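Local coordinates for malonyl CoA-acyl carrier protein transacylase (Burkholderia pseudomallei, PDB 3G87), which probably transfers the malonyl group from malonyl-CoA to holo acyl carrier protein, releasing coenzyme A, at residues A[269-274]-A[286-291]; A[107-112]-A[212-217]. All blocks are in the same frame, centred on the assembly; numbering follows the deposited sequence.

Both contacts lie within one acyltransferase domain and follow each other along the chain without nesting or crossing. From the N terminus, strands 6-11 and 87-90 of the parallel sheet come first, and helix 107-123 follows. Contact 2 (107-112 with 212-217) then closes a long loop of 99 residues that takes in the whole antiparallel sheet, tying the start of that helix to the segment after helix 201-211. Contact 1 (269-274 with 286-291) closes a short loop of 11 residues near the C-terminal end of the model, joining edge strand 269-273 to helix 279-289. The centres of contact 1 and contact 2 lie about 30 Å apart, and the two do not touch.

Contact 1 of 2, residues A[269-274]-A[286-291]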
loop_
_atom_site.group_PDB
_atom_site.type_symbol
_atom_site.label_atom_id
_atom_site.label_comp_id
_atom_site.label_asym_id
_atom_site.label_seq_id
_atom_site.Cartn_x
_atom_site.Cartn_y
_atom_site.Cartn_z
ATOM N N ILE A 269 -20.332 -8.727 3.217
ATOM C CA ILE A 269 -18.953 -8.576 2.729
ATOM C C ILE A 269 -17.898 -8.814 3.838
ATOM O O ILE A 269 -18.025 -8.344 4.969
ATOM C CB ILE A 269 -18.724 -7.228 2.028
ATOM C CG1 ILE A 269 -17.369 -7.204 1.322
ATOM C CG2 ILE A 269 -18.945 -5.994 2.955
ATOM C CD1 ILE A 269 -17.419 -6.358 0.047
ATOM N N GLU A 270 -16.892 -9.610 3.507
ATOM C CA GLU A 270 -15.748 -9.813 4.404
ATOM C C GLU A 270 -14.431 -9.416 3.703
ATOM O O GLU A 270 -14.382 -9.322 2.475
ATOM C CB GLU A 270 -15.692 -11.271 4.853
ATOM C CG GLU A 270 -15.496 -12.212 3.694
ATOM C CD GLU A 270 -15.122 -13.622 4.112
ATOM O OE1 GLU A 270 -14.365 -13.811 5.091
ATOM O OE2 GLU A 270 -15.566 -14.551 3.424
ATOM N N PHE A 271 -13.380 -9.247 4.497
ATOM C CA PHE A 271 -12.066 -8.749 4.084
ATOM C C PHE A 271 -10.947 -9.660 4.558
ATOM O O PHE A 271 -10.731 -9.895 5.758
ATOM C CB PHE A 271 -11.844 -7.310 4.591
ATOM C CG PHE A 271 -12.854 -6.329 4.036
ATOM C CD1 PHE A 271 -12.605 -5.625 2.862
ATOM C CD2 PHE A 271 -14.086 -6.133 4.683
ATOM C CE1 PHE A 271 -13.581 -4.771 2.360
ATOM C CE2 PHE A 271 -15.042 -5.299 4.172
ATOM C CZ PHE A 271 -14.769 -4.613 3.018
ATOM N N THR A 272 -10.214 -10.204 3.617
ATOM C CA THR A 272 -9.203 -11.140 4.003
ATOM C C THR A 272 -7.845 -10.506 3.720
ATOM O O THR A 272 -7.524 -10.278 2.556
ATOM C CB THR A 272 -9.343 -12.406 3.213
ATOM O OG1 THR A 272 -10.709 -12.886 3.285
ATOM C CG2 THR A 272 -8.307 -13.481 3.735
ATOM N N GLU A 273 -7.066 -10.251 4.776
ATOM C CA GLU A 273 -5.762 -9.670 4.628
ATOM C C GLU A 273 -4.787 -10.734 4.259
ATOM O O GLU A 273 -4.598 -11.729 5.021
ATOM C CB GLU A 273 -5.290 -8.984 5.917
ATOM C CG GLU A 273 -3.984 -8.187 5.791
ATOM C CD GLU A 273 -3.818 -7.176 6.931
ATOM O OE1 GLU A 273 -4.605 -7.258 7.912
ATOM O OE2 GLU A 273 -2.932 -6.285 6.877
ATOM N N LEU A 274 -4.157 -10.545 3.092
ATOM C CA LEU A 274 -3.175 -11.521 2.646
ATOM C C LEU A 274 -1.724 -10.969 2.658
ATOM O O LEU A 274 -1.300 -10.243 1.764
ATOM C CB LEU A 274 -3.599 -12.065 1.289
ATOM C CG LEU A 274 -4.890 -12.876 1.477
ATOM C CD1 LEU A 274 -5.539 -13.271 0.146
ATOM C CD2 LEU A 274 -4.635 -14.149 2.298
ATOM N N THR A 286 -12.090 -0.609 12.051
ATOM C CA THR A 286 -12.309 0.780 12.499
ATOM C C THR A 286 -13.218 1.551 11.557
ATOM O O THR A 286 -14.166 2.193 12.002
ATOM C CB THR A 286 -10.987 1.539 12.738
ATOM O OG1 THR A 286 -10.232 0.855 13.768
ATOM C CG2 THR A 286 -11.281 2.995 13.151
ATOM N N ILE A 287 -12.997 1.399 10.282
ATOM C CA ILE A 287 -13.832 1.911 9.250
ATOM C C ILE A 287 -15.277 1.471 9.407
ATOM O O ILE A 287 -16.144 2.280 9.441
ATOM C CB ILE A 287 -13.258 1.571 7.845
ATOM C CG1 ILE A 287 -12.023 2.385 7.565
ATOM C CG2 ILE A 287 -14.190 1.916 6.801
ATOM C CD1 ILE A 287 -11.040 1.703 6.878
ATOM N N ARG A 288 -15.508 0.175 9.525
ATOM C CA ARG A 288 -16.836 -0.388 9.720
ATOM C C ARG A 288 -17.534 0.076 11.006
ATOM O O ARG A 288 -18.679 0.340 10.998
ATOM C CB ARG A 288 -16.842 -1.924 9.647
ATOM C CG ARG A 288 -16.447 -2.528 8.318
ATOM C CD ARG A 288 -16.643 -4.005 8.204
ATOM N NE ARG A 288 -17.934 -4.270 7.647
ATOM C CZ ARG A 288 -18.311 -5.340 7.009
ATOM N NH1 ARG A 288 -19.485 -5.351 6.550
ATOM N NH2 ARG A 288 -17.579 -6.370 6.852
ATOM N N ARG A 289 -16.814 0.196 12.089
ATOM C CA ARG A 289 -17.370 0.695 13.318
ATOM C C ARG A 289 -17.837 2.127 13.173
ATOM O O ARG A 289 -18.811 2.505 13.730
ATOM C CB ARG A 289 -16.352 0.558 14.441
ATOM C CG ARG A 289 -16.929 0.414 15.787
ATOM C CD ARG A 289 -15.909 0.618 16.866
ATOM N NE ARG A 289 -15.312 1.937 16.921
ATOM C CZ ARG A 289 -14.037 2.192 16.675
ATOM N NH1 ARG A 289 -13.248 1.204 16.349
ATOM N NH2 ARG A 289 -13.560 3.429 16.754
ATOM N N GLN A 290 -17.105 2.904 12.409
ATOM C CA GLN A 290 -17.482 4.244 12.044
ATOM C C GLN A 290 -18.378 3.998 10.827
ATOM O O GLN A 290 -18.755 2.917 10.595
ATOM C CB GLN A 290 -16.239 5.131 11.851
ATOM C CG GLN A 290 -15.250 5.205 13.114
ATOM C CD GLN A 290 -13.807 5.762 12.879
ATOM O OE1 GLN A 290 -13.162 5.434 11.911
ATOM N NE2 GLN A 290 -13.304 6.548 13.800
ATOM N N THR A 291 -18.813 4.953 10.065
ATOM C CA THR A 291 -19.681 4.546 8.953
ATOM C C THR A 291 -21.035 3.912 9.361
ATOM O O THR A 291 -21.258 2.715 9.196
ATOM C CB THR A 291 -18.987 3.557 7.942
ATOM O OG1 THR A 291 -17.645 3.944 7.629
ATOM C CG2 THR A 291 -19.732 3.562 6.688
HETATM O O HOH W 1 -21.238 -7.803 5.997
#
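R288, from the last turn of helix 279-289, reaches across to the start of strand 269-273 and grips the main chain of I269. Its NH2 donates to the carbonyl O of I269 at 2.8 Å, with an N-H...O angle of 156°. The acceptor lies close to the guanidinium plane, whereas the donor is tilted 28° from the carbonyl plane. The other terminal nitrogen serves the same residue through water: NH1 of R288 and the backbone N of I269 each donate to water 1, both at 3.1 Å. Two points of attachment thus limit rotation of the guanidinium group. Arginine suits the place because its long chain can bend: CG stands beside the backbone N, the next torsion is extended, and a turn at chi3 (93°) swings the planar head toward the strand.

Nonpolar groups flank this polar grip. CG2 of I269 comes within 3.7 Å of NH1 of R288, while the end of the side chain leads away from 286-291. A branched aliphatic suits this buried strand position, where I269 also packs on L259 and A262 of helix 251-264. F271, two residues along on the same side of the strand, has a flat ring that can offer its edge to NH2 of R288, CE2 being 3.8 Å away. Ring and guanidinium planes are nearly perpendicular, so this is no face-on cation-pi stack. L259 touches I269, F271 and R288 alike, so helix 251-264 shares in the contact.

Farther up the strand, E273 accepts from L280 N and T281 OG1 at the beginning of helix 279-289. The whole is a beta-alpha unit of the acyltransferase fold: edge strand 269-273 of the parallel sheet is followed by a helix that returns beside it and sends R288 back to the strand's start.

Contact 2 of 2, residues A[107-112]-A[212-217]; sequences FETGLK and QSFRLA
T109 and F214 form the close part of this contact, a methyl group set against an aromatic ring. CG2 of T109 lies 3.6 Å from CD1 of F214 and 4.1 Å from CE1, approaching the ring obliquely. Threonine suits the position because its two branches divide the work: CG2, anti to the backbone N (chi1 -63° placing OG1 beside that nitrogen), meets the ring, while OG1 hydrogen-bonds to D106 OD1 just before the segment. F214 sets out toward the helix, and its broad nonpolar ring can meet both this methyl and H210 of helix 201-211, with which it packs edge-to-face.

The contact loosens along the next helical turn. The exposed K112 starts toward the loop, but its chain then leads away, and its nearest approach is 4.5 Å from CD to CE1 of F214. Here the lysine only loosely offers aliphatic carbon to the ring, obliquely, while its amino end continues outward.

Farther along the loop, L216 turns to V237 and S238 of helix 237-243. No hydrogen bond or salt bridge joins 107-112 to 212-217, so their association at the surface rests on van der Waals and hydrophobic contact, which depends on shape more than on direction.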
loop_
_atom_site.group_PDB
_atom_site.type_symbol
_atom_site.label_atom_id
_atom_site.label_comp_id
_atom_site.label_asym_id
_atom_site.label_seq_id
_atom_site.Cartn_x
_atom_site.Cartn_y
_atom_site.Cartn_z
ATOM N N PHE A 107 3.736 -12.909 -11.965
ATOM C CA PHE A 107 4.492 -12.711 -10.747
ATOM C C PHE A 107 5.794 -11.963 -10.972
ATOM O O PHE A 107 6.065 -11.034 -10.313
ATOM C CB PHE A 107 4.706 -14.024 -10.026
ATOM C CG PHE A 107 5.650 -13.954 -8.889
ATOM C CD1 PHE A 107 5.301 -13.360 -7.714
ATOM C CD2 PHE A 107 6.895 -14.493 -8.987
ATOM C CE1 PHE A 107 6.164 -13.316 -6.700
ATOM C CE2 PHE A 107 7.739 -14.438 -7.961
ATOM C CZ PHE A 107 7.375 -13.846 -6.820
ATOM N N GLU A 108 6.561 -12.375 -11.944
ATOM C CA GLU A 108 7.805 -11.744 -12.276
ATOM C C GLU A 108 7.644 -10.330 -12.764
ATOM O O GLU A 108 8.434 -9.501 -12.482
ATOM C CB GLU A 108 8.556 -12.536 -13.341
ATOM C CG GLU A 108 9.253 -13.731 -12.876
ATOM C CD GLU A 108 9.495 -14.751 -13.993
ATOM O OE1 GLU A 108 8.701 -14.825 -14.917
ATOM O OE2 GLU A 108 10.482 -15.464 -13.946
ATOM N N THR A 109 6.597 -10.076 -13.506
ATOM C CA THR A 109 6.429 -8.792 -14.090
ATOM C C THR A 109 6.073 -7.783 -13.012
ATOM O O THR A 109 6.536 -6.706 -13.051
ATOM C CB THR A 109 5.409 -8.808 -15.228
ATOM O OG1 THR A 109 5.854 -9.640 -16.263
ATOM C CG2 THR A 109 5.235 -7.474 -15.795
ATOM N N GLY A 110 5.279 -8.167 -12.038
ATOM C CA GLY A 110 4.935 -7.288 -10.923
ATOM C C GLY A 110 6.164 -6.977 -10.093
ATOM O O GLY A 110 6.384 -5.814 -9.702
ATOM N N LEU A 111 7.009 -7.989 -9.874
ATOM C CA LEU A 111 8.183 -7.812 -9.076
ATOM C C LEU A 111 9.104 -6.851 -9.821
ATOM O O LEU A 111 9.637 -5.905 -9.229
ATOM C CB LEU A 111 8.851 -9.152 -8.734
ATOM C CG LEU A 111 10.155 -9.107 -7.904
ATOM C CD1 LEU A 111 9.942 -8.452 -6.499
ATOM C CD2 LEU A 111 10.729 -10.482 -7.750
ATOM N N LYS A 112 9.235 -7.030 -11.135
ATOM C CA LYS A 112 9.978 -6.056 -11.912
ATOM C C LYS A 112 9.429 -4.631 -11.794
ATOM O O LYS A 112 10.217 -3.664 -11.647
ATOM C CB LYS A 112 10.031 -6.471 -13.380
ATOM C CG LYS A 112 11.041 -7.551 -13.688
ATOM C CD LYS A 112 10.589 -8.207 -14.961
ATOM C CE LYS A 112 11.747 -8.728 -15.756
ATOM N NZ LYS A 112 11.378 -9.960 -16.538
ATOM N N GLN A 212 5.759 1.716 -19.780
ATOM C CA GLN A 212 5.528 1.629 -21.189
ATOM C C GLN A 212 6.161 0.427 -21.845
ATOM O O GLN A 212 5.776 0.063 -22.902
ATOM C CB GLN A 212 5.838 2.943 -21.893
ATOM C CG GLN A 212 4.774 4.005 -21.702
ATOM C CD GLN A 212 5.210 5.412 -22.066
ATOM O OE1 GLN A 212 6.239 5.890 -21.635
ATOM N NE2 GLN A 212 4.410 6.087 -22.852
ATOM N N SER A 213 7.080 -0.227 -21.173
ATOM C CA SER A 213 7.645 -1.476 -21.641
ATOM C C SER A 213 6.894 -2.772 -21.335
ATOM O O SER A 213 7.414 -3.824 -21.570
ATOM C CB SER A 213 9.034 -1.675 -21.089
ATOM O OG SER A 213 9.896 -0.678 -21.443
ATOM N N PHE A 214 5.699 -2.682 -20.789
ATOM C CA PHE A 214 4.951 -3.801 -20.256
ATOM C C PHE A 214 3.523 -3.692 -20.792
ATOM O O PHE A 214 2.956 -2.580 -20.944
ATOM C CB PHE A 214 4.983 -3.789 -18.698
ATOM C CG PHE A 214 6.391 -3.928 -18.106
ATOM C CD1 PHE A 214 6.987 -5.190 -17.962
ATOM C CD2 PHE A 214 7.138 -2.811 -17.769
ATOM C CE1 PHE A 214 8.300 -5.318 -17.459
ATOM C CE2 PHE A 214 8.425 -2.934 -17.256
ATOM C CZ PHE A 214 9.006 -4.182 -17.101
ATOM N N ARG A 215 2.953 -4.841 -21.132
ATOM C CA ARG A 215 1.599 -4.896 -21.638
ATOM C C ARG A 215 0.745 -5.398 -20.476
ATOM O O ARG A 215 0.840 -6.565 -20.086
ATOM C CB ARG A 215 1.539 -5.797 -22.880
ATOM N N LEU A 216 -0.034 -4.490 -19.868
ATOM C CA LEU A 216 -0.836 -4.788 -18.673
ATOM C C LEU A 216 -2.271 -5.152 -19.040
ATOM O O LEU A 216 -2.953 -4.348 -19.669
ATOM C CB LEU A 216 -0.845 -3.580 -17.761
ATOM C CG LEU A 216 0.233 -3.663 -16.731
ATOM C CD1 LEU A 216 1.566 -3.387 -17.333
ATOM C CD2 LEU A 216 -0.071 -2.662 -15.681
ATOM N N ALA A 217 -2.717 -6.362 -18.666
ATOM C CA ALA A 217 -4.085 -6.825 -18.988
ATOM C C ALA A 217 -5.142 -6.125 -18.124
ATOM O O ALA A 217 -4.846 -5.645 -17.032
ATOM C CB ALA A 217 -4.199 -8.401 -18.916
#